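Local coordinates for protein 3,4-dihydroxy-2-butanone 4-phosphate synthase (Acinetobacter baumannii, PDB 6MNZ) that probably converts D-ribulose 5-phosphate into formate and 3,4-dihydroxy-2-butanone 4-phosphate, a metal-dependent lyase step of riboflavin biosynthesis, at residues L21-D24 and E25-N29; L138-A141 and G142-A146. All blocks are in the same frame, centred on the assembly; numbering follows the deposited sequence.

Contact 1 (L21-D24 and E25-N29). With SO4 (sulfate ion), chain C.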
loop_
_atom_site.group_PDB
_atom_site.type_symbol
_atom_site.label_atom_id
_atom_site.label_comp_id
_atom_site.label_asym_id
_atom_site.label_seq_id
_atom_site.Cartn_x
_atom_site.Cartn_y
_atom_site.Cartn_z
ATOM N N LEU A 21 -24.462 -17.743 0.778
ATOM C CA LEU A 21 -23.077 -17.712 1.231
ATOM C C LEU A 21 -22.930 -16.603 2.260
ATOM O O LEU A 21 -23.205 -15.435 1.965
ATOM C CB LEU A 21 -22.116 -17.492 0.061
ATOM C CG LEU A 21 -21.474 -18.751 -0.529
ATOM C CD1 LEU A 21 -20.689 -18.407 -1.786
ATOM C CD2 LEU A 21 -20.574 -19.442 0.486
ATOM N N MET A 22 -22.430 -16.958 3.438
ATOM C CA MET A 22 -22.105 -15.989 4.471
ATOM C C MET A 22 -20.603 -15.749 4.487
ATOM O O MET A 22 -19.812 -16.690 4.372
ATOM C CB MET A 22 -22.563 -16.478 5.845
ATOM C CG MET A 22 -24.057 -16.690 5.961
ATOM S SD MET A 22 -24.558 -17.205 7.617
ATOM C CE MET A 22 -24.432 -18.983 7.469
ATOM N N ASP A 23 -20.218 -14.500 4.724
ATOM C CA ASP A 23 -18.838 -14.180 5.034
ATOM C C ASP A 23 -18.634 -14.186 6.547
ATOM O O ASP A 23 -19.545 -14.478 7.324
ATOM C CB ASP A 23 -18.461 -12.830 4.432
ATOM C CG ASP A 23 -19.134 -11.670 5.138
ATOM O OD1 ASP A 23 -20.235 -11.878 5.695
ATOM O OD2 ASP A 23 -18.443 -10.656 5.368
ATOM N N ASP A 24 -17.394 -13.947 6.966
ATOM C CA ASP A 24 -17.051 -14.012 8.379
ATOM C C ASP A 24 -17.961 -13.097 9.187
ATOM O O ASP A 24 -18.301 -11.992 8.757
ATOM C CB ASP A 24 -15.586 -13.625 8.586
ATOM C CG ASP A 24 -14.637 -14.763 8.270
ATOM O OD1 ASP A 24 -15.059 -15.710 7.577
ATOM O OD2 ASP A 24 -13.486 -14.733 8.746
ATOM N N GLU A 25 -18.380 -13.580 10.358
ATOM C CA GLU A 25 -19.319 -12.825 11.176
ATOM C C GLU A 25 -18.780 -11.443 11.516
ATOM O O GLU A 25 -19.566 -10.544 11.835
ATOM C CB GLU A 25 -19.630 -13.609 12.454
ATOM C CG GLU A 25 -20.407 -12.844 13.519
ATOM C CD GLU A 25 -20.357 -13.527 14.873
ATOM O OE1 GLU A 25 -19.827 -12.920 15.827
ATOM O OE2 GLU A 25 -20.830 -14.680 14.978
ATOM N N ASP A 26 -17.468 -11.241 11.421
ATOM C CA ASP A 26 -16.858 -9.967 11.768
ATOM C C ASP A 26 -16.407 -9.157 10.555
ATOM O O ASP A 26 -15.621 -8.219 10.726
ATOM C CB ASP A 26 -15.667 -10.202 12.704
ATOM C CG ASP A 26 -14.600 -11.088 12.084
ATOM O OD1 ASP A 26 -14.973 -12.111 11.473
ATOM O OD2 ASP A 26 -13.417 -10.928 12.454
ATOM N N ARG A 27 -16.712 -9.601 9.332
ATOM C CA ARG A 27 -16.328 -8.806 8.170
ATOM C C ARG A 27 -17.443 -7.946 7.583
ATOM O O ARG A 27 -17.579 -6.779 7.967
ATOM C CB ARG A 27 -15.788 -9.733 7.076
ATOM C CG ARG A 27 -15.275 -9.013 5.841
ATOM C CD ARG A 27 -14.880 -9.999 4.752
ATOM N NE ARG A 27 -14.592 -9.334 3.485
ATOM C CZ ARG A 27 -15.510 -9.011 2.578
ATOM N NH1 ARG A 27 -16.783 -9.344 2.757
ATOM N NH2 ARG A 27 -15.145 -8.382 1.470
ATOM N N GLU A 28 -18.428 -8.609 6.987
ATOM C CA GLU A 28 -19.700 -7.998 6.627
ATOM C C GLU A 28 -20.860 -8.626 7.369
ATOM O O GLU A 28 -21.799 -7.925 7.753
ATOM C CB GLU A 28 -19.970 -8.125 5.119
ATOM C CG GLU A 28 -19.068 -7.306 4.208
ATOM C CD GLU A 28 -19.447 -7.460 2.744
ATOM O OE1 GLU A 28 -18.868 -6.751 1.895
ATOM O OE2 GLU A 28 -20.311 -8.310 2.439
ATOM N N ASN A 29 -20.802 -9.937 7.599
ATOM C CA ASN A 29 -21.813 -10.640 8.381
ATOM C C ASN A 29 -23.161 -10.607 7.661
ATOM O O ASN A 29 -24.196 -10.293 8.249
ATOM C CB ASN A 29 -21.917 -10.039 9.783
ATOM C CG ASN A 29 -22.658 -10.934 10.744
ATOM O OD1 ASN A 29 -22.724 -12.147 10.555
ATOM N ND2 ASN A 29 -23.324 -10.324 11.714
HETATM S S SO4 C . -18.060 -8.518 -0.989
HETATM O O1 SO4 C . -17.247 -9.319 -1.900
HETATM O O2 SO4 C . -18.407 -9.318 0.180
HETATM O O3 SO4 C . -19.278 -8.105 -1.677
HETATM O O4 SO4 C . -17.325 -7.336 -0.551
#

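Contact 2 (L138-A141 and G142-A146). With SO4 (sulfate ion), chain C.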
loop_
_atom_site.group_PDB
_atom_site.type_symbol
_atom_site.label_atom_id
_atom_site.label_comp_id
_atom_site.label_asym_id
_atom_site.label_seq_id
_atom_site.Cartn_x
_atom_site.Cartn_y
_atom_site.Cartn_z
ATOM N N LEU A 138 -8.802 -17.070 -1.940
ATOM C CA LEU A 138 -7.539 -17.329 -1.257
ATOM C C LEU A 138 -7.072 -16.120 -0.456
ATOM O O LEU A 138 -6.267 -16.273 0.469
ATOM C CB LEU A 138 -6.462 -17.725 -2.264
ATOM C CG LEU A 138 -6.672 -19.048 -2.998
ATOM C CD1 LEU A 138 -5.617 -19.197 -4.083
ATOM C CD2 LEU A 138 -6.633 -20.220 -2.032
ATOM N N HIS A 139 -7.372 -14.915 -0.938
ATOM C CA HIS A 139 -6.777 -13.696 -0.403
ATOM C C HIS A 139 -7.807 -12.728 0.150
ATOM O O HIS A 139 -7.718 -12.343 1.322
ATOM C CB HIS A 139 -5.942 -13.012 -1.496
ATOM C CG HIS A 139 -5.023 -13.945 -2.221
ATOM N ND1 HIS A 139 -4.019 -14.640 -1.581
ATOM C CD2 HIS A 139 -5.038 -14.398 -3.497
ATOM C CE1 HIS A 139 -3.441 -15.463 -2.438
ATOM N NE2 HIS A 139 -4.011 -15.302 -3.619
ATOM N N ARG A 140 -8.811 -12.358 -0.641
ATOM C CA ARG A 140 -9.966 -11.622 -0.145
ATOM C C ARG A 140 -11.120 -12.592 0.063
ATOM O O ARG A 140 -11.616 -13.186 -0.901
ATOM C CB ARG A 140 -10.370 -10.510 -1.113
ATOM C CG ARG A 140 -11.276 -9.466 -0.485
ATOM C CD ARG A 140 -11.875 -8.534 -1.527
ATOM N NE ARG A 140 -13.301 -8.778 -1.719
ATOM C CZ ARG A 140 -14.207 -7.831 -1.951
ATOM N NH1 ARG A 140 -13.815 -6.594 -2.227
ATOM N NH2 ARG A 140 -15.466 -8.177 -2.186
ATOM N N ALA A 141 -11.627 -12.646 1.290
ATOM C CA ALA A 141 -12.748 -13.520 1.632
ATOM C C ALA A 141 -14.081 -12.782 1.539
ATOM O O ALA A 141 -14.896 -12.810 2.459
ATOM C CB ALA A 141 -12.539 -14.098 3.026
ATOM N N GLY A 142 -14.347 -12.191 0.372
ATOM C CA GLY A 142 -15.608 -11.540 0.107
ATOM C C GLY A 142 -16.560 -12.411 -0.693
ATOM O O GLY A 142 -16.146 -13.324 -1.404
ATOM N N HIS A 143 -17.834 -12.007 -0.695
ATOM C CA HIS A 143 -18.819 -12.681 -1.534
ATOM C C HIS A 143 -18.446 -12.596 -3.008
ATOM O O HIS A 143 -18.856 -13.451 -3.801
ATOM C CB HIS A 143 -20.207 -12.074 -1.314
ATOM C CG HIS A 143 -20.658 -12.093 0.112
ATOM N ND1 HIS A 143 -20.407 -11.052 0.980
ATOM C CD2 HIS A 143 -21.463 -12.953 0.780
ATOM C CE1 HIS A 143 -20.974 -11.309 2.146
ATOM N NE2 HIS A 143 -21.674 -12.423 2.031
ATOM N N THR A 144 -17.777 -11.515 -3.411
ATOM C CA THR A 144 -17.367 -11.361 -4.803
ATOM C C THR A 144 -16.460 -12.507 -5.232
ATOM O O THR A 144 -16.733 -13.203 -6.216
ATOM C CB THR A 144 -16.662 -10.016 -4.986
ATOM O OG1 THR A 144 -17.560 -8.956 -4.633
ATOM C CG2 THR A 144 -16.196 -9.834 -6.431
ATOM N N GLU A 145 -15.332 -12.671 -4.540
ATOM C CA GLU A 145 -14.440 -13.788 -4.828
ATOM C C GLU A 145 -15.136 -15.123 -4.614
ATOM O O GLU A 145 -14.933 -16.060 -5.396
ATOM C CB GLU A 145 -13.190 -13.693 -3.952
ATOM C CG GLU A 145 -12.249 -12.557 -4.328
ATOM C CD GLU A 145 -12.779 -11.196 -3.923
ATOM O OE1 GLU A 145 -13.316 -11.075 -2.801
ATOM O OE2 GLU A 145 -12.540 -10.221 -4.665
ATOM N N ALA A 146 -16.071 -15.183 -3.663
ATOM C CA ALA A 146 -16.709 -16.451 -3.335
ATOM C C ALA A 146 -17.675 -16.878 -4.431
ATOM O O ALA A 146 -17.714 -18.054 -4.810
ATOM C CB ALA A 146 -17.433 -16.342 -1.994
HETATM S S SO4 C . -18.060 -8.518 -0.989
HETATM O O1 SO4 C . -17.247 -9.319 -1.900
HETATM O O2 SO4 C . -18.407 -9.318 0.180
HETATM O O3 SO4 C . -19.278 -8.105 -1.677
HETATM O O4 SO4 C . -17.325 -7.336 -0.551
#

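Contact 1 (L21-D24 and E25-N29)
CG of D23 lies between the backbone N and the carbonyl carbon (chi1 71°), which turns the carboxylate to the N-H groups of E28 and N29, while R27, CG opposite its backbone N (chi1 -177°) and the chain straight out to NE, sends its guanidinium past that carboxylate to a sulfate. Between them, D24-R27 form a type I beta turn, closed by R27 N donating to D24 O over 2.9 Å, in the loop that leaves strand 19-22 of the DHBP synthase sheet. R27 is predicted to bind D-ribulose 5-phosphate, and E28 both that substrate and the two divalent metals.

D23, just before the turn, receives the N-H groups just after it: OD2 accepts from E28 N at 2.6 Å through its syn lone pair, and OD1 takes a weak bond from N29 N as well as one from E30 N. The same OD2 lies at the guanidinium edge, in its plane, and makes a long salt bridge to R27 NH1; R27 NH1 also pairs with E28 OE1, which ties three charged side chains into one network. The acids D24 and D26 run side by side, their carboxylates bound instead by S321 N and A319 N. At the far end of the arginine, NH2 points almost straight at sulfate O4, 3.2 Å away with an N-H...O angle of 172°.

Contact 2 (L138-A141 and G142-A146)
The backbone of R140 and G142 bends round A141 in an inverse gamma turn, drawn together by a weak bond from G142 N to R140 O (3.2 Å), and G142 then takes the N-cap position of helix 143-153, whose first turn is closed by A146 N bonding to G142 O.

R140 leaves this turn with its chain extended as far as CD and then bends at chi3 (109°), which swings the guanidinium over the start of the helix. E145, itself bent at chi2, rises from the first turn of the helix to meet it. The two side chains cross at about a right angle with their planes 71° apart, so this salt bridge is not of the flat, two-pronged kind: R140 NE lies close to E145 OE1, while OE2 sits over one face of the guanidinium and accepts from Q133 N.

A sulfate, probably from the crystallisation liquor, lies just beyond the N-terminus of the helix. Its O2 is held twice by H143, from the backbone N at 2.9 Å and from ND1 at 2.8 Å. T144 likewise grips O1 twice, through N at 2.7 Å and OG1 at 2.8 Å. The other ring nitrogen, H143 NE2, bonds to E30 O, which fixes the rotation of the imidazole. R140 NH2 also reaches the sulfate, but the modelled separation is too short to be reliable. Backbone N-H groups and a hydroxyl gathered round an anion at a helix N-terminus are characteristic of phosphate sites, consistent with the D-ribulose 5-phosphate pocket to which residues 140-144 are predicted to contribute.

Overall arrangement
Contacts 1 and 2 adjoin at one site within the DHBP synthase region and share the sulfate. Contact 2 is the more deeply buried, at the start of helix 143-153, and captures the anion with main-chain N-H groups and side-chain donors in equal number; contact 1 is a partly exposed loop between strands 19-22 and 31-36, which reaches it through the arginine R27. The loop is rich in acids, whereas the helix start presents mainly donors. They meet where E28 OE2 lies 3.1 Å from H143 CE1, bringing together two residues predicted to bind the same divalent metal, and where D23 CG packs on the same ring carbon. L21 also packs on A146.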